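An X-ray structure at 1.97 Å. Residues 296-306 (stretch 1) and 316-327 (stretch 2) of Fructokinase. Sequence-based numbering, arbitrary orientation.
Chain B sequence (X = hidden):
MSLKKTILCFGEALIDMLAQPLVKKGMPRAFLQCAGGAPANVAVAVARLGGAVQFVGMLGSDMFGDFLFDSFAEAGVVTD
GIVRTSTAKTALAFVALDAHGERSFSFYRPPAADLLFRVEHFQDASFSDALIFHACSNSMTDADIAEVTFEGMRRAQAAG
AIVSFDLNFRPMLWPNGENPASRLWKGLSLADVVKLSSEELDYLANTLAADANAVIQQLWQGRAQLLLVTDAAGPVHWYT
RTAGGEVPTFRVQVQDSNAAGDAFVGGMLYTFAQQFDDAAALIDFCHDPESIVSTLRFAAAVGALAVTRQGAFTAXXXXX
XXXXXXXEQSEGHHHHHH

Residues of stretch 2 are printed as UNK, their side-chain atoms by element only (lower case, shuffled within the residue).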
# COMPACT_ATOMS: atom_id res chain seq x y z
N LEU B 296 19.66 16.74 28.30
CA LEU B 296 19.81 15.56 27.47
C LEU B 296 19.66 14.28 28.29
O LEU B 296 19.31 13.23 27.74
CB LEU B 296 21.15 15.60 26.73
CG LEU B 296 21.23 16.82 25.80
CD1 LEU B 296 22.57 16.82 25.07
CD2 LEU B 296 20.07 16.81 24.80
N ARG B 297 19.91 14.35 29.60
CA ARG B 297 19.72 13.16 30.44
C ARG B 297 18.23 12.83 30.43
O ARG B 297 17.83 11.66 30.38
CB ARG B 297 20.16 13.41 31.88
CG ARG B 297 19.71 12.30 32.83
CD ARG B 297 20.08 12.57 34.29
NE ARG B 297 21.52 12.57 34.50
CZ ARG B 297 22.26 13.65 34.72
NH1 ARG B 297 21.69 14.85 34.79
NH2 ARG B 297 23.57 13.53 34.88
N PHE B 298 17.40 13.87 30.50
CA PHE B 298 15.95 13.69 30.47
C PHE B 298 15.55 13.04 29.15
O PHE B 298 14.79 12.07 29.12
CB PHE B 298 15.25 15.06 30.58
CG PHE B 298 13.75 14.98 30.58
CD1 PHE B 298 13.05 14.86 31.78
CD2 PHE B 298 13.04 15.00 29.38
CE1 PHE B 298 11.65 14.77 31.78
CE2 PHE B 298 11.65 14.91 29.37
CZ PHE B 298 10.95 14.79 30.57
N ALA B 299 16.06 13.59 28.05
CA ALA B 299 15.76 13.07 26.72
C ALA B 299 16.13 11.59 26.61
O ALA B 299 15.38 10.78 26.04
CB ALA B 299 16.50 13.88 25.66
N ALA B 300 17.29 11.23 27.16
CA ALA B 300 17.75 9.84 27.12
C ALA B 300 16.80 8.95 27.92
O ALA B 300 16.52 7.81 27.54
CB ALA B 300 19.16 9.74 27.69
N ALA B 301 16.29 9.47 29.04
CA ALA B 301 15.36 8.71 29.87
C ALA B 301 14.07 8.42 29.11
O ALA B 301 13.53 7.33 29.21
CB ALA B 301 15.06 9.47 31.16
N VAL B 302 13.59 9.40 28.36
CA VAL B 302 12.37 9.23 27.56
C VAL B 302 12.62 8.13 26.51
O VAL B 302 11.80 7.23 26.33
CB VAL B 302 11.98 10.54 26.84
CG1 VAL B 302 10.76 10.30 25.94
CG2 VAL B 302 11.66 11.64 27.86
N GLY B 303 13.75 8.22 25.83
CA GLY B 303 14.09 7.24 24.81
C GLY B 303 14.22 5.84 25.38
O GLY B 303 13.84 4.87 24.74
N ALA B 304 14.75 5.74 26.59
CA ALA B 304 14.94 4.45 27.23
C ALA B 304 13.62 3.80 27.66
O ALA B 304 13.50 2.57 27.67
CB ALA B 304 15.86 4.60 28.45
N LEU B 305 12.63 4.62 27.99
CA LEU B 305 11.33 4.11 28.43
C LEU B 305 10.35 3.83 27.30
O LEU B 305 9.41 3.04 27.48
CB LEU B 305 10.69 5.10 29.41
CG LEU B 305 11.31 5.19 30.81
CD1 LEU B 305 10.77 6.41 31.54
CD2 LEU B 305 11.01 3.91 31.58
N ALA B 306 10.55 4.47 26.16
CA ALA B 306 9.67 4.27 25.01
C ALA B 306 9.73 2.81 24.58
O ALA B 306 10.80 2.20 24.56
CB ALA B 306 10.09 5.18 23.85
N UNK B 316 4.57 5.51 24.73
CA UNK B 316 5.43 6.64 25.10
C UNK B 316 5.26 6.83 26.60
O UNK B 316 4.17 6.61 27.14
se UNK B 316 6.94 7.43 22.26
c UNK B 316 5.12 7.77 22.83
c UNK B 316 5.01 7.90 24.35
c UNK B 316 6.79 8.05 20.42
N UNK B 317 6.32 7.24 27.30
CA UNK B 317 6.22 7.44 28.75
C UNK B 317 5.66 8.79 29.18
O UNK B 317 5.78 9.79 28.47
c UNK B 317 7.71 7.42 26.84
c UNK B 317 7.66 7.26 29.20
c UNK B 317 8.42 7.95 28.09
N UNK B 318 5.02 8.81 30.35
CA UNK B 318 4.47 10.03 30.90
C UNK B 318 5.59 10.71 31.69
O UNK B 318 6.60 10.09 32.02
se UNK B 318 0.65 8.77 32.38
c UNK B 318 1.43 7.32 33.40
c UNK B 318 2.11 9.07 31.13
c UNK B 318 3.29 9.73 31.82
N UNK B 319 5.40 11.99 32.01
CA UNK B 319 6.41 12.74 32.75
C UNK B 319 6.81 12.05 34.05
O UNK B 319 7.99 11.89 34.35
c UNK B 319 6.24 16.43 34.01
c UNK B 319 5.91 14.16 33.03
c UNK B 319 6.87 15.05 33.82
c UNK B 319 8.20 15.17 33.09
N UNK B 320 5.81 11.62 34.83
CA UNK B 320 6.07 10.96 36.10
C UNK B 320 6.99 9.75 35.96
O UNK B 320 7.89 9.54 36.78
c UNK B 320 4.75 10.53 36.75
o UNK B 320 4.02 9.69 35.87
N UNK B 321 6.77 8.95 34.92
CA UNK B 321 7.58 7.76 34.67
C UNK B 321 9.01 8.10 34.28
O UNK B 321 9.95 7.41 34.69
c UNK B 321 4.85 5.69 32.84
c UNK B 321 6.93 6.91 33.58
c UNK B 321 5.52 6.49 33.94
o UNK B 321 4.82 6.18 31.69
o UNK B 321 4.35 4.59 33.13
N UNK B 322 9.18 9.15 33.49
CA UNK B 322 10.52 9.57 33.08
C UNK B 322 11.28 10.11 34.30
O UNK B 322 12.43 9.74 34.53
c UNK B 322 9.78 10.14 30.76
c UNK B 322 10.46 10.67 32.01
c UNK B 322 11.87 11.16 31.69
N UNK B 323 10.64 10.98 35.07
CA UNK B 323 11.28 11.54 36.25
C UNK B 323 11.62 10.46 37.28
O UNK B 323 12.64 10.54 37.95
c UNK B 323 9.27 14.87 36.71
c UNK B 323 10.40 12.63 36.88
c UNK B 323 11.55 14.53 35.71
c UNK B 323 10.19 13.87 36.00
N UNK B 324 10.76 9.43 37.40
CA UNK B 324 11.02 8.36 38.35
C UNK B 324 12.26 7.58 37.94
O UNK B 324 13.06 7.20 38.80
o UNK B 324 8.71 8.01 39.00
c UNK B 324 9.84 7.38 38.43
N UNK B 325 12.42 7.34 36.64
CA UNK B 325 13.59 6.62 36.16
C UNK B 325 14.86 7.39 36.47
O UNK B 325 15.85 6.82 36.95
c UNK B 325 14.79 5.84 34.01
c UNK B 325 13.51 6.39 34.64
c UNK B 325 14.60 5.68 32.50
c UNK B 325 15.16 4.50 34.65
N UNK B 326 14.84 8.69 36.21
CA UNK B 326 16.00 9.54 36.47
C UNK B 326 16.30 9.58 37.97
O UNK B 326 17.46 9.54 38.39
c UNK B 326 15.55 10.95 34.46
c UNK B 326 15.10 12.29 33.89
c UNK B 326 16.95 11.85 36.35
c UNK B 326 15.76 10.97 35.97
N UNK B 327 15.25 9.69 38.78
CA UNK B 327 15.39 9.74 40.23
C UNK B 327 15.97 8.42 40.74
O UNK B 327 16.92 8.42 41.53
c UNK B 327 14.86 11.01 43.05
c UNK B 327 14.02 10.00 40.87
c UNK B 327 13.99 9.96 42.40
n UNK B 327 15.37 10.71 44.24
o UNK B 327 15.08 12.09 42.49

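At 316 an unbranched chain runs two carbons, a selenium and a final carbon. The CA-to-CB bond points away from stretch 1, yet the chain, with chi1 and chi2 both m, places the selenium 4.2 Å from CB of Ala-306: this is selenomethionine, Met-316.

At 317 three carbons close a ring onto the backbone nitrogen; CB lies 3.7 Å from CB of Leu-305, and another ring carbon lies 4.0 Å from CG1 of Val-302. This is Pro-317, a compact, rigid apolar ring suited to this buried place just ahead of the helix.

Position 318 again has two carbons, a selenium and a carbon, unbranched, and touches nothing on stretch 1. Its CA-to-CB bond points away; the residue, at the N-cap, is exposed: Met-318.

Position 319 has four carbons forked at the second. Though CA-to-CB points sideways, the end comes nearer, placing one tip carbon 3.7 Å from CE1 of Phe-298, at the ring edge: Leu-319.

One carbon and one oxygen at 320 make no contact with stretch 1: Ser-320, small and polar on the exposed side.

Position 321 shows three carbons, the third bearing two oxygens. Its backbone O lies 3.4 Å from CD1 of Leu-305, and its CB 4.4 Å from that CD1. This is Glu-321, whose OE1 accepts a hydrogen bond from N of Met-318 (3.0 Å), satisfying an amide at the start of the helix.

At 322 one carbon carries two more, and CA-to-CB points toward stretch 1. One tip is 3.6 Å from CB of Ala-301 and over one face of the Phe-298 ring, a CH-pi contact; the other is 3.8 Å from CG2 of Val-302 and 3.9 Å from CD1 of Leu-305. The short fork of Val-322 thus meets four neighbours.

Position 323, four carbons forked at the second, is exposed but brings a tip 3.9 Å from CE1 of Phe-298, near the ring plane: Leu-323.

A carbon and an oxygen at 324 touch nothing on stretch 1: Ser-324, whose OG donates to O of Ser-320 (2.8 Å).

At 325 four carbons fork at the second; one tip lies 3.7 Å from CG of Leu-305 and 4.0 Å from CB of Ala-301. The long fork of Leu-325 suits this reach.

Position 326 has four carbons, forked at the first, one arm two carbons long. That arm's first carbon is 3.6 Å from CB of Ala-301 and its end 3.9 Å from CD1 of Phe-298; the short arm is 3.8 Å from CD of Arg-297. Ile-326 suits by branching early.

At 327 three carbons, the last bearing one oxygen and one nitrogen, reach nothing on stretch 1: Gln-327, exposed.

The helices cross at 111°, axes 9.1 Å apart at closest approach. No hydrogen bond joins the stretches; 604 Å² is buried, both sides summed. The packing is reciprocal: Phe-298 is a knob among Leu-319, Val-322, Leu-323 and Ile-326, and Val-322 one among Phe-298, Ala-301, Val-302 and Leu-305, while the small CB of Ala-301 packs against Val-322, Leu-325 and Ile-326.

Stretch 2 316-327: MPMLSEVLSLIQ
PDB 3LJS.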